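Local coordinates for protein fructosyl amine: oxygen oxidoreductase (Aspergillus fumigatus, PDB 3DJE) that oxidatively deglycates fructosyl amino acids (Amadori products) with the help of bound FAD, freeing the amino acid from its sugar, at residues V179-E193 with A200-T213. Numbering follows the deposited sequence.
Unlike the reference sequence in segment 200-213: A203 (reference Gly). With FAD (flavin-adenine dinucleotide), chain C.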
loop_
_atom_site.group_PDB
_atom_site.type_symbol
_atom_site.label_atom_id
_atom_site.label_comp_id
_atom_site.label_asym_id
_atom_site.label_seq_id
_atom_site.Cartn_x
_atom_site.Cartn_y
_atom_site.Cartn_z
ATOM N N VAL A 179 19.414 3.821 -9.423
ATOM C CA VAL A 179 20.262 2.659 -9.673
ATOM C C VAL A 179 19.434 1.422 -9.336
ATOM O O VAL A 179 19.211 1.110 -8.164
ATOM C CB VAL A 179 21.572 2.700 -8.843
ATOM C CG1 VAL A 179 22.430 1.465 -9.139
ATOM C CG2 VAL A 179 22.342 4.006 -9.118
ATOM N N THR A 180 18.961 0.747 -10.377
ATOM C CA THR A 180 17.940 -0.278 -10.209
ATOM C C THR A 180 18.337 -1.590 -10.857
ATOM O O THR A 180 19.179 -1.620 -11.768
ATOM C CB THR A 180 16.591 0.162 -10.801
ATOM O OG1 THR A 180 16.728 0.359 -12.215
ATOM C CG2 THR A 180 16.077 1.427 -10.120
ATOM N N GLY A 181 17.720 -2.666 -10.393
ATOM C CA GLY A 181 18.070 -3.986 -10.874
ATOM C C GLY A 181 19.000 -4.690 -9.917
ATOM O O GLY A 181 19.511 -4.106 -8.966
ATOM N N THR A 182 19.194 -5.974 -10.167
ATOM C CA THR A 182 20.054 -6.800 -9.346
ATOM C C THR A 182 21.241 -7.245 -10.216
ATOM O O THR A 182 21.040 -7.693 -11.362
ATOM C CB THR A 182 19.253 -8.007 -8.781
ATOM O OG1 THR A 182 18.214 -7.534 -7.900
ATOM C CG2 THR A 182 20.147 -8.963 -8.025
ATOM N N PRO A 183 22.476 -7.158 -9.681
ATOM C CA PRO A 183 22.847 -6.812 -8.301
ATOM C C PRO A 183 23.036 -5.335 -7.964
ATOM O O PRO A 183 23.147 -5.018 -6.778
ATOM C CB PRO A 183 24.204 -7.514 -8.134
ATOM C CG PRO A 183 24.822 -7.410 -9.507
ATOM C CD PRO A 183 23.662 -7.502 -10.493
ATOM N N GLN A 184 23.089 -4.457 -8.965
ATOM C CA GLN A 184 23.524 -3.057 -8.756
ATOM C C GLN A 184 22.678 -2.254 -7.759
ATOM O O GLN A 184 23.197 -1.363 -7.093
ATOM C CB GLN A 184 23.650 -2.293 -10.086
ATOM C CG GLN A 184 22.367 -2.271 -10.943
ATOM C CD GLN A 184 22.197 -3.528 -11.825
ATOM O OE1 GLN A 184 22.976 -4.489 -11.736
ATOM N NE2 GLN A 184 21.170 -3.517 -12.683
ATOM N N GLY A 185 21.390 -2.568 -7.667
ATOM C CA GLY A 185 20.496 -1.824 -6.771
ATOM C C GLY A 185 20.020 -2.593 -5.552
ATOM O O GLY A 185 19.180 -2.096 -4.806
ATOM N N ARG A 186 20.538 -3.810 -5.348
ATOM C CA ARG A 186 20.124 -4.623 -4.215
ATOM C C ARG A 186 21.016 -4.316 -3.021
ATOM O O ARG A 186 22.178 -4.748 -2.966
ATOM C CB ARG A 186 20.160 -6.132 -4.537
ATOM C CG ARG A 186 19.874 -7.002 -3.315
ATOM C CD ARG A 186 19.571 -8.465 -3.648
ATOM N NE ARG A 186 18.188 -8.644 -4.099
ATOM C CZ ARG A 186 17.113 -8.559 -3.312
ATOM N NH1 ARG A 186 17.248 -8.282 -2.010
ATOM N NH2 ARG A 186 15.895 -8.735 -3.823
ATOM N N VAL A 187 20.480 -3.578 -2.057
ATOM C CA VAL A 187 21.264 -3.287 -0.851
ATOM C C VAL A 187 21.425 -4.571 -0.045
ATOM O O VAL A 187 20.450 -5.306 0.172
ATOM C CB VAL A 187 20.591 -2.207 0.021
ATOM C CG1 VAL A 187 21.295 -2.091 1.354
ATOM C CG2 VAL A 187 20.605 -0.855 -0.702
ATOM N N VAL A 188 22.654 -4.831 0.408
ATOM C CA VAL A 188 22.919 -6.028 1.223
ATOM C C VAL A 188 23.164 -5.711 2.692
ATOM O O VAL A 188 22.992 -6.580 3.554
ATOM C CB VAL A 188 24.070 -6.912 0.674
ATOM C CG1 VAL A 188 23.712 -7.430 -0.735
ATOM C CG2 VAL A 188 25.403 -6.159 0.692
ATOM N N THR A 189 23.595 -4.479 2.962
ATOM C CA THR A 189 23.700 -3.973 4.335
ATOM C C THR A 189 23.788 -2.464 4.316
ATOM O O THR A 189 24.242 -1.885 3.342
ATOM C CB THR A 189 24.948 -4.536 5.074
ATOM O OG1 THR A 189 24.916 -4.125 6.451
ATOM C CG2 THR A 189 26.252 -4.072 4.420
ATOM N N LEU A 190 23.312 -1.830 5.385
ATOM C CA LEU A 190 23.672 -0.434 5.605
ATOM C C LEU A 190 25.122 -0.398 6.102
ATOM O O LEU A 190 25.666 -1.424 6.564
ATOM C CB LEU A 190 22.721 0.207 6.636
ATOM C CG LEU A 190 21.231 0.182 6.256
ATOM C CD1 LEU A 190 20.379 0.751 7.395
ATOM C CD2 LEU A 190 20.979 0.945 4.950
ATOM N N ILE A 191 25.745 0.768 5.975
ATOM C CA ILE A 191 27.100 0.986 6.480
ATOM C C ILE A 191 27.021 1.479 7.917
ATOM O O ILE A 191 26.583 2.591 8.150
ATOM C CB ILE A 191 27.880 2.019 5.635
ATOM C CG1 ILE A 191 28.026 1.537 4.184
ATOM C CG2 ILE A 191 29.275 2.293 6.246
ATOM C CD1 ILE A 191 28.527 2.642 3.237
ATOM N N PHE A 192 27.460 0.652 8.870
ATOM C CA PHE A 192 27.428 1.028 10.297
ATOM C C PHE A 192 28.828 1.403 10.752
ATOM O O PHE A 192 29.736 0.566 10.761
ATOM C CB PHE A 192 26.875 -0.108 11.160
ATOM C CG PHE A 192 25.392 -0.349 10.977
ATOM C CD1 PHE A 192 24.462 0.323 11.764
ATOM C CD2 PHE A 192 24.931 -1.260 10.023
ATOM C CE1 PHE A 192 23.086 0.090 11.603
ATOM C CE2 PHE A 192 23.560 -1.498 9.858
ATOM C CZ PHE A 192 22.647 -0.825 10.647
ATOM N N GLU A 193 28.999 2.671 11.097
ATOM C CA GLU A 193 30.324 3.197 11.437
ATOM C C GLU A 193 30.170 4.192 12.565
ATOM O O GLU A 193 29.401 5.165 12.444
ATOM C CB GLU A 193 30.920 3.887 10.206
ATOM C CG GLU A 193 32.282 4.560 10.364
ATOM C CD GLU A 193 32.592 5.447 9.154
ATOM O OE1 GLU A 193 32.615 6.689 9.312
ATOM O OE2 GLU A 193 32.756 4.916 8.034
ATOM N N ALA A 200 25.056 2.731 2.274
ATOM C CA ALA A 200 24.702 1.325 2.014
ATOM C C ALA A 200 25.703 0.642 1.104
ATOM O O ALA A 200 26.429 1.296 0.354
ATOM C CB ALA A 200 23.320 1.234 1.371
ATOM N N VAL A 201 25.712 -0.682 1.162
ATOM C CA VAL A 201 26.513 -1.477 0.223
ATOM C C VAL A 201 25.549 -2.297 -0.619
ATOM O O VAL A 201 24.635 -2.924 -0.070
ATOM C CB VAL A 201 27.464 -2.430 0.959
ATOM C CG1 VAL A 201 28.322 -3.215 -0.037
ATOM C CG2 VAL A 201 28.350 -1.661 1.942
ATOM N N THR A 202 25.766 -2.309 -1.940
ATOM C CA THR A 202 24.922 -3.109 -2.843
ATOM C C THR A 202 25.581 -4.450 -3.193
ATOM O O THR A 202 26.786 -4.625 -2.962
ATOM C CB THR A 202 24.518 -2.331 -4.110
ATOM O OG1 THR A 202 25.679 -1.727 -4.692
ATOM C CG2 THR A 202 23.526 -1.218 -3.744
ATOM N N ALA A 203 24.789 -5.374 -3.734
ATOM C CA ALA A 203 25.228 -6.757 -3.972
ATOM C C ALA A 203 26.341 -6.891 -5.013
ATOM O O ALA A 203 26.981 -7.959 -5.089
ATOM C CB ALA A 203 24.050 -7.612 -4.383
ATOM N N ASP A 204 26.525 -5.860 -5.845
ATOM C CA ASP A 204 27.670 -5.790 -6.778
ATOM C C ASP A 204 28.976 -5.391 -6.080
ATOM O O ASP A 204 30.026 -5.243 -6.728
ATOM C CB ASP A 204 27.389 -4.835 -7.950
ATOM C CG ASP A 204 27.125 -3.416 -7.510
ATOM O OD1 ASP A 204 26.908 -3.197 -6.284
ATOM O OD2 ASP A 204 27.143 -2.498 -8.381
ATOM N N GLY A 205 28.917 -5.234 -4.759
ATOM C CA GLY A 205 30.078 -4.801 -3.998
ATOM C C GLY A 205 30.448 -3.362 -4.305
ATOM O O GLY A 205 31.624 -3.045 -4.596
ATOM N N LYS A 206 29.436 -2.498 -4.329
ATOM C CA LYS A 206 29.669 -1.059 -4.437
ATOM C C LYS A 206 29.253 -0.414 -3.122
ATOM O O LYS A 206 28.210 -0.744 -2.568
ATOM C CB LYS A 206 28.888 -0.436 -5.590
ATOM C CG LYS A 206 29.236 1.039 -5.835
ATOM C CD LYS A 206 28.776 1.548 -7.206
ATOM C CE LYS A 206 29.134 0.582 -8.343
ATOM N NZ LYS A 206 28.844 1.155 -9.697
ATOM N N ILE A 207 30.092 0.505 -2.651
ATOM C CA ILE A 207 29.882 1.214 -1.395
ATOM C C ILE A 207 29.314 2.586 -1.733
ATOM O O ILE A 207 29.932 3.335 -2.486
ATOM C CB ILE A 207 31.216 1.394 -0.639
ATOM C CG1 ILE A 207 31.785 0.019 -0.256
ATOM C CG2 ILE A 207 31.030 2.299 0.600
ATOM C CD1 ILE A 207 33.256 0.067 0.180
ATOM N N TRP A 208 28.139 2.882 -1.175
ATOM C CA TRP A 208 27.400 4.109 -1.455
ATOM C C TRP A 208 27.357 4.945 -0.188
ATOM O O TRP A 208 26.499 4.740 0.658
ATOM C CB TRP A 208 25.969 3.804 -1.907
ATOM C CG TRP A 208 25.887 3.117 -3.222
ATOM C CD1 TRP A 208 25.858 1.763 -3.438
ATOM C CD2 TRP A 208 25.806 3.731 -4.505
ATOM N NE1 TRP A 208 25.763 1.505 -4.784
ATOM C CE2 TRP A 208 25.745 2.690 -5.465
ATOM C CE3 TRP A 208 25.792 5.066 -4.945
ATOM C CZ2 TRP A 208 25.653 2.941 -6.847
ATOM C CZ3 TRP A 208 25.713 5.321 -6.321
ATOM C CH2 TRP A 208 25.647 4.255 -7.253
ATOM N N ARG A 209 28.301 5.871 -0.055
ATOM C CA ARG A 209 28.352 6.708 1.151
ATOM C C ARG A 209 27.449 7.917 0.965
ATOM O O ARG A 209 27.393 8.484 -0.122
ATOM C CB ARG A 209 29.796 7.130 1.455
ATOM C CG ARG A 209 30.681 5.944 1.802
ATOM C CD ARG A 209 32.039 6.335 2.352
ATOM N NE ARG A 209 32.750 5.161 2.855
ATOM C CZ ARG A 209 32.708 4.726 4.114
ATOM N NH1 ARG A 209 32.002 5.370 5.040
ATOM N NH2 ARG A 209 33.394 3.638 4.451
ATOM N N ALA A 210 26.749 8.310 2.031
ATOM C CA ALA A 210 25.827 9.428 1.963
ATOM C C ALA A 210 25.780 10.183 3.270
ATOM O O ALA A 210 25.959 9.600 4.329
ATOM C CB ALA A 210 24.445 8.936 1.611
ATOM N N GLU A 211 25.535 11.491 3.168
ATOM C CA GLU A 211 25.328 12.331 4.337
ATOM C C GLU A 211 24.052 11.982 5.116
ATOM O O GLU A 211 24.010 12.099 6.340
ATOM C CB GLU A 211 25.326 13.802 3.909
ATOM C CG GLU A 211 26.679 14.316 3.433
ATOM C CD GLU A 211 26.730 15.846 3.410
ATOM O OE1 GLU A 211 26.102 16.474 4.291
ATOM O OE2 GLU A 211 27.379 16.424 2.505
ATOM N N ARG A 212 22.998 11.593 4.391
ATOM C CA ARG A 212 21.772 11.060 4.996
ATOM C C ARG A 212 21.298 9.881 4.161
ATOM O O ARG A 212 21.438 9.899 2.938
ATOM C CB ARG A 212 20.639 12.104 5.010
ATOM C CG ARG A 212 20.920 13.334 5.880
ATOM C CD ARG A 212 20.929 12.994 7.357
ATOM N NE ARG A 212 21.034 14.193 8.186
ATOM C CZ ARG A 212 22.172 14.844 8.429
ATOM N NH1 ARG A 212 23.324 14.411 7.927
ATOM N NH2 ARG A 212 22.158 15.936 9.183
ATOM N N THR A 213 20.776 8.867 4.841
ATOM C CA THR A 213 20.204 7.671 4.218
ATOM C C THR A 213 18.749 7.562 4.646
ATOM O O THR A 213 18.452 7.624 5.844
ATOM C CB THR A 213 20.983 6.402 4.671
ATOM O OG1 THR A 213 22.362 6.508 4.280
ATOM C CG2 THR A 213 20.376 5.127 4.104
HETATM P PA FAD C . 6.807 -0.512 -1.586
HETATM O O1A FAD C . 6.101 0.354 -2.537
HETATM O O2A FAD C . 6.476 -1.970 -1.565
HETATM O O5B FAD C . 8.340 -0.266 -1.886
HETATM C C5B FAD C . 9.386 -1.010 -1.257
HETATM C C4B FAD C . 10.595 -0.956 -2.199
HETATM O O4B FAD C . 11.663 -1.516 -1.411
HETATM C C3B FAD C . 10.340 -1.926 -3.376
HETATM O O3B FAD C . 10.384 -1.235 -4.635
HETATM C C2B FAD C . 11.501 -2.921 -3.225
HETATM O O2B FAD C . 12.056 -3.332 -4.513
HETATM C C1B FAD C . 12.503 -2.122 -2.345
HETATM N N9A FAD C . 13.517 -3.082 -1.811
HETATM C C8A FAD C . 13.326 -4.335 -1.346
HETATM N N7A FAD C . 14.523 -4.867 -1.021
HETATM C C5A FAD C . 15.463 -3.947 -1.285
HETATM C C6A FAD C . 16.858 -3.926 -1.173
HETATM N N6A FAD C . 17.521 -5.016 -0.719
HETATM N N1A FAD C . 17.520 -2.810 -1.536
HETATM C C2A FAD C . 16.873 -1.732 -1.996
HETATM N N3A FAD C . 15.542 -1.721 -2.120
HETATM C C4A FAD C . 14.826 -2.816 -1.770
HETATM N N1 FAD C . -2.923 1.496 -0.234
HETATM C C2 FAD C . -3.852 2.486 -0.545
HETATM O O2 FAD C . -3.675 3.662 -0.221
HETATM N N3 FAD C . -5.011 2.129 -1.235
HETATM C C4 FAD C . -5.268 0.814 -1.608
HETATM O O4 FAD C . -6.305 0.535 -2.222
HETATM C C4X FAD C . -4.333 -0.176 -1.271
HETATM N N5 FAD C . -4.565 -1.506 -1.614
HETATM C C5X FAD C . -3.554 -2.446 -1.433
HETATM C C6 FAD C . -3.723 -3.718 -1.972
HETATM C C7 FAD C . -2.716 -4.667 -1.851
HETATM C C7M FAD C . -2.969 -6.060 -2.444
HETATM C C8 FAD C . -1.520 -4.342 -1.213
HETATM C C8M FAD C . -0.372 -5.377 -1.150
HETATM C C9 FAD C . -1.348 -3.054 -0.688
HETATM C C9A FAD C . -2.361 -2.093 -0.806
HETATM N N10 FAD C . -2.223 -0.795 -0.277
HETATM C C10 FAD C . -3.170 0.179 -0.589
HETATM C "C1'" FAD C . -1.081 -0.455 0.584
HETATM C "C2'" FAD C . 0.019 0.205 -0.247
HETATM O "O2'" FAD C . 0.171 -0.494 -1.503
HETATM C "C3'" FAD C . 1.326 0.179 0.540
HETATM O "O3'" FAD C . 1.075 0.629 1.887
HETATM C "C4'" FAD C . 2.387 1.102 -0.068
HETATM O "O4'" FAD C . 2.475 0.949 -1.484
HETATM C "C5'" FAD C . 3.747 0.771 0.559
HETATM O "O5'" FAD C . 4.746 1.666 0.043
HETATM P P FAD C . 6.281 1.490 0.473
HETATM O O1P FAD C . 6.366 1.461 1.964
HETATM O O2P FAD C . 7.031 2.499 -0.303
HETATM O O3P FAD C . 6.696 0.036 -0.075
HETATM O O HOH W 1 25.638 -0.370 -7.634
HETATM O O HOH W 2 33.294 2.722 7.018
#
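R209 and E193 form the one salt bridge between 179-193 and 200-213: NH1 reaches OE2 at 3.1 Å on the syn side of the carboxylate, the two planes turned 38° apart. A water accepting from R209 NH2 and donating to E193 OE2 doubles the link. Further along, strand 187-193 pairs antiparallel with 200-202, V188 N bonding to V201 O (2.8 Å) and V201 N to T189 O (2.9 Å). Two residues, V188 and T189, are set opposite the single V201, the register slip of a classic beta bulge; beyond it R186 O takes A203 N in a more bent bond. A second water donates to Q184 O and D204 OD2, tying the P183-R186 turn to the 203-205 bend. Around this frame, I191 lies across V201, its CG1 3.9 Å from V201 CG2; with CG1 anti to the carbonyl carbon (chi1 -61°) and the chain extended beyond it, CD1 ends against A200 N and I207 CG2. V179 CG2 touches W208 CH2 (3.8 Å), joining the Rossmann-type sheet to the three-stranded one. Because V187 and T202 form a non-hydrogen-bonded pair, V187 N and O point away from the partner strand and meet the adenine, N donating to FAD N1A and O accepting from N6A, so one residue's backbone supplies both bonds.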